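2-hydroxyisobutyryl-CoA synthetase (Aquincola tertiaricarbonis, PDB 6HDY) belongs to the ANL superfamily of AMP-binding enzymes, with a large AMP-binding region followed by a smaller C-terminal domain. Local coordinates at residues Cys58-Glu63 and Tyr113-Asn118. Numbering follows the deposited sequence.
Sequences CQYAWE and YVCVPN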
loop_
_atom_site.group_PDB
_atom_site.type_symbol
_atom_site.label_atom_id
_atom_site.label_comp_id
_atom_site.label_asym_id
_atom_site.label_seq_id
_atom_site.Cartn_x
_atom_site.Cartn_y
_atom_site.Cartn_z
ATOM N N CYS A 58 -31.239 -5.506 10.678
ATOM C CA CYS A 58 -32.055 -6.469 9.947
ATOM C C CYS A 58 -33.151 -5.798 9.131
ATOM O O CYS A 58 -33.464 -6.267 8.039
ATOM C CB CYS A 58 -32.612 -7.531 10.891
ATOM S SG CYS A 58 -31.398 -8.780 11.377
ATOM N N GLN A 59 -33.714 -4.688 9.645
ATOM C CA GLN A 59 -34.732 -3.906 8.942
ATOM C C GLN A 59 -34.035 -3.184 7.792
ATOM O O GLN A 59 -34.551 -3.151 6.673
ATOM C CB GLN A 59 -35.384 -2.887 9.888
ATOM C CG GLN A 59 -36.446 -3.485 10.807
ATOM C CD GLN A 59 -36.659 -2.706 12.094
ATOM O OE1 GLN A 59 -36.443 -1.488 12.173
ATOM N NE2 GLN A 59 -37.130 -3.393 13.130
ATOM N N TYR A 60 -32.826 -2.659 8.059
ATOM C CA TYR A 60 -32.033 -1.968 7.047
ATOM C C TYR A 60 -31.684 -2.921 5.895
ATOM O O TYR A 60 -31.858 -2.547 4.751
ATOM C CB TYR A 60 -30.794 -1.285 7.673
ATOM C CG TYR A 60 -29.842 -0.712 6.635
ATOM C CD1 TYR A 60 -30.064 0.546 6.071
ATOM C CD2 TYR A 60 -28.735 -1.438 6.196
ATOM C CE1 TYR A 60 -29.192 1.074 5.121
ATOM C CE2 TYR A 60 -27.878 -0.931 5.223
ATOM C CZ TYR A 60 -28.111 0.325 4.690
ATOM O OH TYR A 60 -27.277 0.799 3.707
ATOM N N ALA A 61 -31.247 -4.161 6.202
ATOM C CA ALA A 61 -30.867 -5.163 5.196
ATOM C C ALA A 61 -32.070 -5.653 4.397
ATOM O O ALA A 61 -31.979 -5.814 3.190
ATOM C CB ALA A 61 -30.152 -6.324 5.857
ATOM N N TRP A 62 -33.216 -5.846 5.062
ATOM C CA TRP A 62 -34.472 -6.250 4.415
ATOM C C TRP A 62 -34.903 -5.225 3.378
ATOM O O TRP A 62 -35.446 -5.586 2.333
ATOM C CB TRP A 62 -35.561 -6.363 5.475
ATOM C CG TRP A 62 -36.895 -6.827 4.983
ATOM C CD1 TRP A 62 -37.967 -6.047 4.653
ATOM C CD2 TRP A 62 -37.343 -8.183 4.903
ATOM N NE1 TRP A 62 -39.054 -6.836 4.351
ATOM C CE2 TRP A 62 -38.708 -8.153 4.525
ATOM C CE3 TRP A 62 -36.720 -9.430 5.106
ATOM C CZ2 TRP A 62 -39.462 -9.322 4.347
ATOM C CZ3 TRP A 62 -37.464 -10.586 4.920
ATOM C CH2 TRP A 62 -38.818 -10.527 4.543
ATOM N N GLU A 63 -34.662 -3.945 3.678
ATOM C CA GLU A 63 -35.021 -2.822 2.817
ATOM C C GLU A 63 -34.080 -2.621 1.640
ATOM O O GLU A 63 -34.552 -2.236 0.573
ATOM C CB GLU A 63 -35.067 -1.524 3.651
ATOM C CG GLU A 63 -36.030 -0.468 3.133
ATOM C CD GLU A 63 -37.486 -0.883 3.156
ATOM O OE1 GLU A 63 -37.890 -1.612 4.094
ATOM O OE2 GLU A 63 -38.223 -0.487 2.223
ATOM N N TYR A 113 -25.956 -7.704 -1.645
ATOM C CA TYR A 113 -25.881 -7.330 -0.243
ATOM C C TYR A 113 -25.112 -6.010 -0.059
ATOM O O TYR A 113 -24.829 -5.644 1.077
ATOM C CB TYR A 113 -25.286 -8.474 0.606
ATOM C CG TYR A 113 -23.921 -8.924 0.144
ATOM C CD1 TYR A 113 -23.784 -9.801 -0.930
ATOM C CD2 TYR A 113 -22.764 -8.449 0.755
ATOM C CE1 TYR A 113 -22.531 -10.178 -1.400
ATOM C CE2 TYR A 113 -21.499 -8.839 0.308
ATOM C CZ TYR A 113 -21.391 -9.681 -0.794
ATOM O OH TYR A 113 -20.173 -10.110 -1.248
ATOM N N VAL A 114 -24.812 -5.281 -1.161
ATOM C CA VAL A 114 -24.066 -4.017 -1.108
ATOM C C VAL A 114 -24.808 -2.917 -0.285
ATOM O O VAL A 114 -24.165 -2.216 0.488
ATOM C CB VAL A 114 -23.614 -3.527 -2.501
ATOM C CG1 VAL A 114 -24.799 -3.133 -3.396
ATOM C CG2 VAL A 114 -22.608 -2.394 -2.384
ATOM N N CYS A 115 -26.146 -2.791 -0.470
ATOM C CA CYS A 115 -27.119 -1.929 0.216
ATOM C C CYS A 115 -27.042 -0.481 -0.194
ATOM O O CYS A 115 -28.073 0.118 -0.464
ATOM C CB CYS A 115 -27.045 -2.073 1.735
ATOM S SG CYS A 115 -27.528 -3.699 2.356
ATOM N N VAL A 116 -25.834 0.104 -0.147
ATOM C CA VAL A 116 -25.643 1.514 -0.470
ATOM C C VAL A 116 -25.708 1.716 -1.980
ATOM O O VAL A 116 -25.403 0.772 -2.722
ATOM C CB VAL A 116 -24.312 2.073 0.129
ATOM C CG1 VAL A 116 -24.335 2.082 1.653
ATOM C CG2 VAL A 116 -23.077 1.366 -0.420
ATOM N N PRO A 117 -26.048 2.934 -2.478
ATOM C CA PRO A 117 -25.980 3.147 -3.927
ATOM C C PRO A 117 -24.524 3.119 -4.369
ATOM O O PRO A 117 -23.626 3.359 -3.561
ATOM C CB PRO A 117 -26.575 4.549 -4.125
ATOM C CG PRO A 117 -27.193 4.924 -2.807
ATOM C CD PRO A 117 -26.417 4.180 -1.771
ATOM N N ASN A 118 -24.299 2.844 -5.657
ATOM C CA ASN A 118 -22.986 2.816 -6.302
ATOM C C ASN A 118 -22.166 4.076 -5.999
ATOM O O ASN A 118 -20.979 3.979 -5.727
ATOM C CB ASN A 118 -23.161 2.665 -7.814
ATOM C CG ASN A 118 -22.208 1.677 -8.435
ATOM O OD1 ASN A 118 -21.898 0.617 -7.858
ATOM N ND2 ASN A 118 -21.739 2.001 -9.640
#
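Tyr-60 reaches out from its helix to Cys-115, and an apolar contact is made between Tyr-60 CE2 and Cys-115 CB, 3.8 Å apart. A chi1 of 172° swings the tyrosine ring away from the backbone N, and it extends from the helix to the loop, a span that a long, flat side chain suits. Cys-115 answers with a short side chain that starts out toward the helix.

A sulfur-aromatic contact adds to this: Cys-115 SG lies 5.0 Å from the centroid of the Tyr-60 ring, 53° off the ring normal. The small, polarisable thiol sits obliquely beside the ring, with CE2 of Tyr-60 its nearest ring atom at 4.0 Å.

The phenol oxygen also packs against carbon, Tyr-60 OH being 3.5 Å from Cys-115 CB and 3.8 Å from Val-116 CG1. Its polar need is met by a hydrogen bond with the carbonyl oxygen of Thr-333, which helps fix the end of the ring. Val-116, being beta-branched, presents one methyl to the hydroxyl.

In the backbone, Val-116 N bonds to Val-114 O at 2.9 Å, closing a classic gamma turn centred on Cys-115 (phi 75°) that carries its side chain toward the helix.

Phe-17 meets the Tyr-60 ring edge-to-face, and Cys-115 also touches Ala-65 and Pro-336. This surface contact joins the C-terminal end of helix 43-64 to the loop between helix 97-106 and strand 121-126. Thr-333 and Pro-336 belong to the connection between antiparallel strands 322-329 and 340-347, where Gln-335 shares backbone hydrogen bonding with Val-114.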